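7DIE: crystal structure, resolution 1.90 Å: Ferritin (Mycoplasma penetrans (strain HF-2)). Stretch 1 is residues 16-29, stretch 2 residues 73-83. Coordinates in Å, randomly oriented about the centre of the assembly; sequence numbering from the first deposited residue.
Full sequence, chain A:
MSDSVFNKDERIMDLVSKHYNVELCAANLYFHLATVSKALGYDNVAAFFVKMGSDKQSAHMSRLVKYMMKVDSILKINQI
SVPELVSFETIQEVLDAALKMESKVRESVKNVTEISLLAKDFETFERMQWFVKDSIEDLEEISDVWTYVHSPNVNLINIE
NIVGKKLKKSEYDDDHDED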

# COMPACT_ATOMS: atom_id res chain seq x y z
N VAL A 16 -7.19 25.40 47.22
CA VAL A 16 -6.73 24.61 46.08
C VAL A 16 -5.40 23.95 46.41
O VAL A 16 -5.18 22.76 46.16
CB VAL A 16 -6.61 25.48 44.82
CG1 VAL A 16 -5.97 24.69 43.68
CG2 VAL A 16 -7.99 26.01 44.38
N SER A 17 -4.48 24.73 46.99
CA SER A 17 -3.21 24.21 47.46
C SER A 17 -3.40 23.10 48.49
O SER A 17 -2.71 22.08 48.45
CB SER A 17 -2.41 25.39 48.02
OG SER A 17 -1.03 25.25 47.89
N LYS A 18 -4.34 23.28 49.41
CA LYS A 18 -4.59 22.23 50.39
C LYS A 18 -5.12 20.98 49.72
O LYS A 18 -4.76 19.86 50.10
CB LYS A 18 -5.58 22.72 51.46
CG LYS A 18 -5.94 21.62 52.45
CD LYS A 18 -6.94 22.08 53.50
CE LYS A 18 -7.09 21.04 54.60
NZ LYS A 18 -8.05 21.47 55.66
N HIS A 19 -5.98 21.14 48.73
CA HIS A 19 -6.47 19.94 48.07
C HIS A 19 -5.35 19.22 47.31
O HIS A 19 -5.32 17.98 47.26
CB HIS A 19 -7.62 20.24 47.13
CG HIS A 19 -8.17 19.00 46.52
ND1 HIS A 19 -8.78 18.03 47.28
CD2 HIS A 19 -8.08 18.50 45.27
CE1 HIS A 19 -9.08 17.00 46.51
NE2 HIS A 19 -8.67 17.27 45.28
N TYR A 20 -4.41 19.97 46.72
CA TYR A 20 -3.22 19.31 46.16
C TYR A 20 -2.53 18.45 47.21
O TYR A 20 -2.17 17.29 46.94
CB TYR A 20 -2.25 20.36 45.60
CG TYR A 20 -1.01 19.77 44.92
CD1 TYR A 20 0.04 19.27 45.67
CD2 TYR A 20 -0.89 19.75 43.53
CE1 TYR A 20 1.17 18.73 45.06
CE2 TYR A 20 0.25 19.23 42.91
CZ TYR A 20 1.28 18.72 43.69
OH TYR A 20 2.42 18.19 43.10
N ASN A 21 -2.34 19.00 48.41
CA ASN A 21 -1.70 18.21 49.47
C ASN A 21 -2.52 16.98 49.83
O ASN A 21 -1.96 15.96 50.21
CB ASN A 21 -1.48 19.08 50.72
CG ASN A 21 -0.29 20.02 50.57
OD1 ASN A 21 0.83 19.67 50.94
ND2 ASN A 21 -0.53 21.21 50.02
N VAL A 22 -3.85 17.07 49.74
CA VAL A 22 -4.68 15.91 50.07
C VAL A 22 -4.57 14.84 48.99
O VAL A 22 -4.50 13.63 49.29
CB VAL A 22 -6.14 16.35 50.29
CG1 VAL A 22 -7.05 15.12 50.42
CG2 VAL A 22 -6.25 17.24 51.54
N GLU A 23 -4.53 15.24 47.71
CA GLU A 23 -4.31 14.25 46.65
C GLU A 23 -2.92 13.62 46.76
O GLU A 23 -2.74 12.42 46.51
CB GLU A 23 -4.47 14.89 45.27
CG GLU A 23 -5.85 15.54 45.03
CD GLU A 23 -6.88 14.55 44.47
OE1 GLU A 23 -6.67 13.32 44.60
OE2 GLU A 23 -7.89 15.02 43.91
N LEU A 24 -1.91 14.42 47.12
CA LEU A 24 -0.57 13.89 47.32
C LEU A 24 -0.51 13.01 48.55
O LEU A 24 0.22 12.01 48.58
CB LEU A 24 0.44 15.05 47.43
CG LEU A 24 1.89 14.69 47.76
CD1 LEU A 24 2.45 13.68 46.74
CD2 LEU A 24 2.76 15.98 47.81
N CYS A 25 -1.27 13.35 49.59
CA CYS A 25 -1.30 12.48 50.76
C CYS A 25 -1.83 11.11 50.36
O CYS A 25 -1.27 10.07 50.75
CB CYS A 25 -2.16 13.11 51.86
SG CYS A 25 -2.22 12.15 53.38
N ALA A 26 -2.86 11.09 49.51
CA ALA A 26 -3.40 9.83 48.99
C ALA A 26 -2.37 9.09 48.17
O ALA A 26 -2.18 7.88 48.35
CB ALA A 26 -4.66 10.11 48.16
N ALA A 27 -1.69 9.79 47.26
CA ALA A 27 -0.63 9.16 46.46
C ALA A 27 0.43 8.55 47.36
O ALA A 27 0.81 7.38 47.18
CB ALA A 27 0.01 10.18 45.52
N ASN A 28 0.92 9.34 48.32
CA ASN A 28 1.92 8.86 49.27
C ASN A 28 1.44 7.64 50.03
O ASN A 28 2.20 6.69 50.23
CB ASN A 28 2.29 9.98 50.25
CG ASN A 28 3.20 11.02 49.62
OD1 ASN A 28 3.91 10.71 48.66
ND2 ASN A 28 3.20 12.24 50.16
N LEU A 29 0.19 7.66 50.49
CA LEU A 29 -0.35 6.48 51.17
C LEU A 29 -0.42 5.28 50.24
O LEU A 29 -0.03 4.16 50.62
CB LEU A 29 -1.74 6.80 51.75
CG LEU A 29 -2.37 5.55 52.41
CD1 LEU A 29 -1.60 5.13 53.67
CD2 LEU A 29 -3.85 5.75 52.72
N SER A 73 -1.06 31.78 40.84
CA SER A 73 -1.06 31.54 42.28
C SER A 73 -0.03 30.50 42.68
O SER A 73 0.41 29.68 41.86
CB SER A 73 -2.45 31.10 42.74
OG SER A 73 -3.37 32.12 42.44
N ILE A 74 0.33 30.51 43.96
CA ILE A 74 1.48 29.77 44.47
C ILE A 74 1.01 28.49 45.16
O ILE A 74 0.17 28.53 46.07
CB ILE A 74 2.31 30.64 45.44
CG1 ILE A 74 2.80 31.91 44.76
CG2 ILE A 74 3.47 29.84 46.05
CD1 ILE A 74 3.57 31.68 43.50
N LEU A 75 1.58 27.35 44.75
CA LEU A 75 1.31 26.07 45.40
C LEU A 75 2.22 25.89 46.61
O LEU A 75 3.44 25.98 46.49
CB LEU A 75 1.54 24.92 44.42
CG LEU A 75 1.55 23.50 44.99
CD1 LEU A 75 0.18 23.16 45.53
CD2 LEU A 75 1.95 22.50 43.88
N LYS A 76 1.63 25.59 47.76
CA LYS A 76 2.38 25.37 48.99
C LYS A 76 2.22 23.92 49.42
O LYS A 76 1.10 23.48 49.73
CB LYS A 76 1.88 26.31 50.09
CG LYS A 76 1.85 27.80 49.70
CD LYS A 76 0.67 28.53 50.34
CE LYS A 76 0.63 30.01 49.96
NZ LYS A 76 -0.50 30.74 50.60
N ILE A 77 3.31 23.17 49.44
CA ILE A 77 3.32 21.80 49.97
C ILE A 77 3.65 21.87 51.45
O ILE A 77 4.53 22.63 51.86
CB ILE A 77 4.33 20.90 49.23
CG1 ILE A 77 4.18 21.01 47.70
CG2 ILE A 77 4.24 19.46 49.74
CD1 ILE A 77 2.84 20.77 47.22
N ASN A 78 2.97 21.06 52.26
CA ASN A 78 3.26 21.08 53.69
C ASN A 78 2.91 19.72 54.29
O ASN A 78 2.72 18.74 53.58
CB ASN A 78 2.51 22.24 54.36
CG ASN A 78 1.01 22.13 54.19
OD1 ASN A 78 0.46 21.03 54.12
ND2 ASN A 78 0.34 23.27 54.12
N GLN A 79 2.79 19.69 55.62
CA GLN A 79 2.62 18.44 56.36
C GLN A 79 1.33 17.72 56.02
O GLN A 79 1.21 16.53 56.30
CB GLN A 79 2.65 18.73 57.87
CG GLN A 79 4.04 18.76 58.48
CD GLN A 79 4.99 19.71 57.78
OE1 GLN A 79 6.12 19.33 57.43
NE2 GLN A 79 4.55 20.95 57.57
N ILE A 80 0.35 18.42 55.44
CA ILE A 80 -0.89 17.75 55.05
C ILE A 80 -0.60 16.60 54.09
O ILE A 80 -1.33 15.60 54.06
CB ILE A 80 -1.88 18.76 54.44
CG1 ILE A 80 -2.28 19.80 55.50
CG2 ILE A 80 -3.17 18.07 53.92
CD1 ILE A 80 -2.79 19.16 56.76
N SER A 81 0.48 16.71 53.32
CA SER A 81 0.79 15.73 52.29
C SER A 81 1.35 14.42 52.83
O SER A 81 1.49 13.47 52.05
CB SER A 81 1.80 16.32 51.30
OG SER A 81 3.10 16.41 51.90
N VAL A 82 1.71 14.35 54.11
CA VAL A 82 2.38 13.18 54.68
C VAL A 82 1.33 12.34 55.41
O VAL A 82 0.75 12.83 56.39
CB VAL A 82 3.52 13.59 55.62
CG1 VAL A 82 4.17 12.36 56.24
CG2 VAL A 82 4.55 14.42 54.87
N PRO A 83 1.06 11.11 54.98
CA PRO A 83 -0.01 10.34 55.62
C PRO A 83 0.42 9.81 56.98
O PRO A 83 1.59 9.51 57.21
CB PRO A 83 -0.27 9.19 54.63
CG PRO A 83 0.98 9.05 53.88
CD PRO A 83 1.63 10.41 53.82
O HOH W 1 5.03 14.76 50.49

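A helix (residues 16-29) supplies side chains that bind the backbone of a largely irregular segment (73-83) of the same ferritin chain; the four direct hydrogen bonds across the contact each pair a helix side chain with a backbone group. Ser17 points toward the segment, and its OG accepts a nearly linear hydrogen bond from Lys76 N (2.7 Å). One turn on, Tyr20 offers a ring face to Leu75, whose CD2 sits 3.8 Å from the ring centroid, almost on the normal; Tyr20 CE1 also packs against Ile77 CD1 (3.4 Å). Asn21 grips the backbone on both sides of Ile77: its ND2 donates to Lys76 O (2.8 Å) and its OD1 accepts from Asn78 N (2.9 Å). The same ND2 also donates to Ser17 O (2.8 Å), which ties the amide back to its own helix. Leu24 CD2 lies against Ser81 CB (3.6 Å). At Cys25 the backbones come close, with Cys25 CA 3.2 Å from Ser81 O in a CA-H...O contact, while Cys25 SG packs on Pro83 CB (3.8 Å). Asn28 ND2 donates to that same Ser81 O (2.8 Å) and to a water (3.1 Å from ND2), which in turn donates to Ser81 OG (2.9 Å from the water oxygen). Leu29 CB meets Pro83 CB at 4.0 Å.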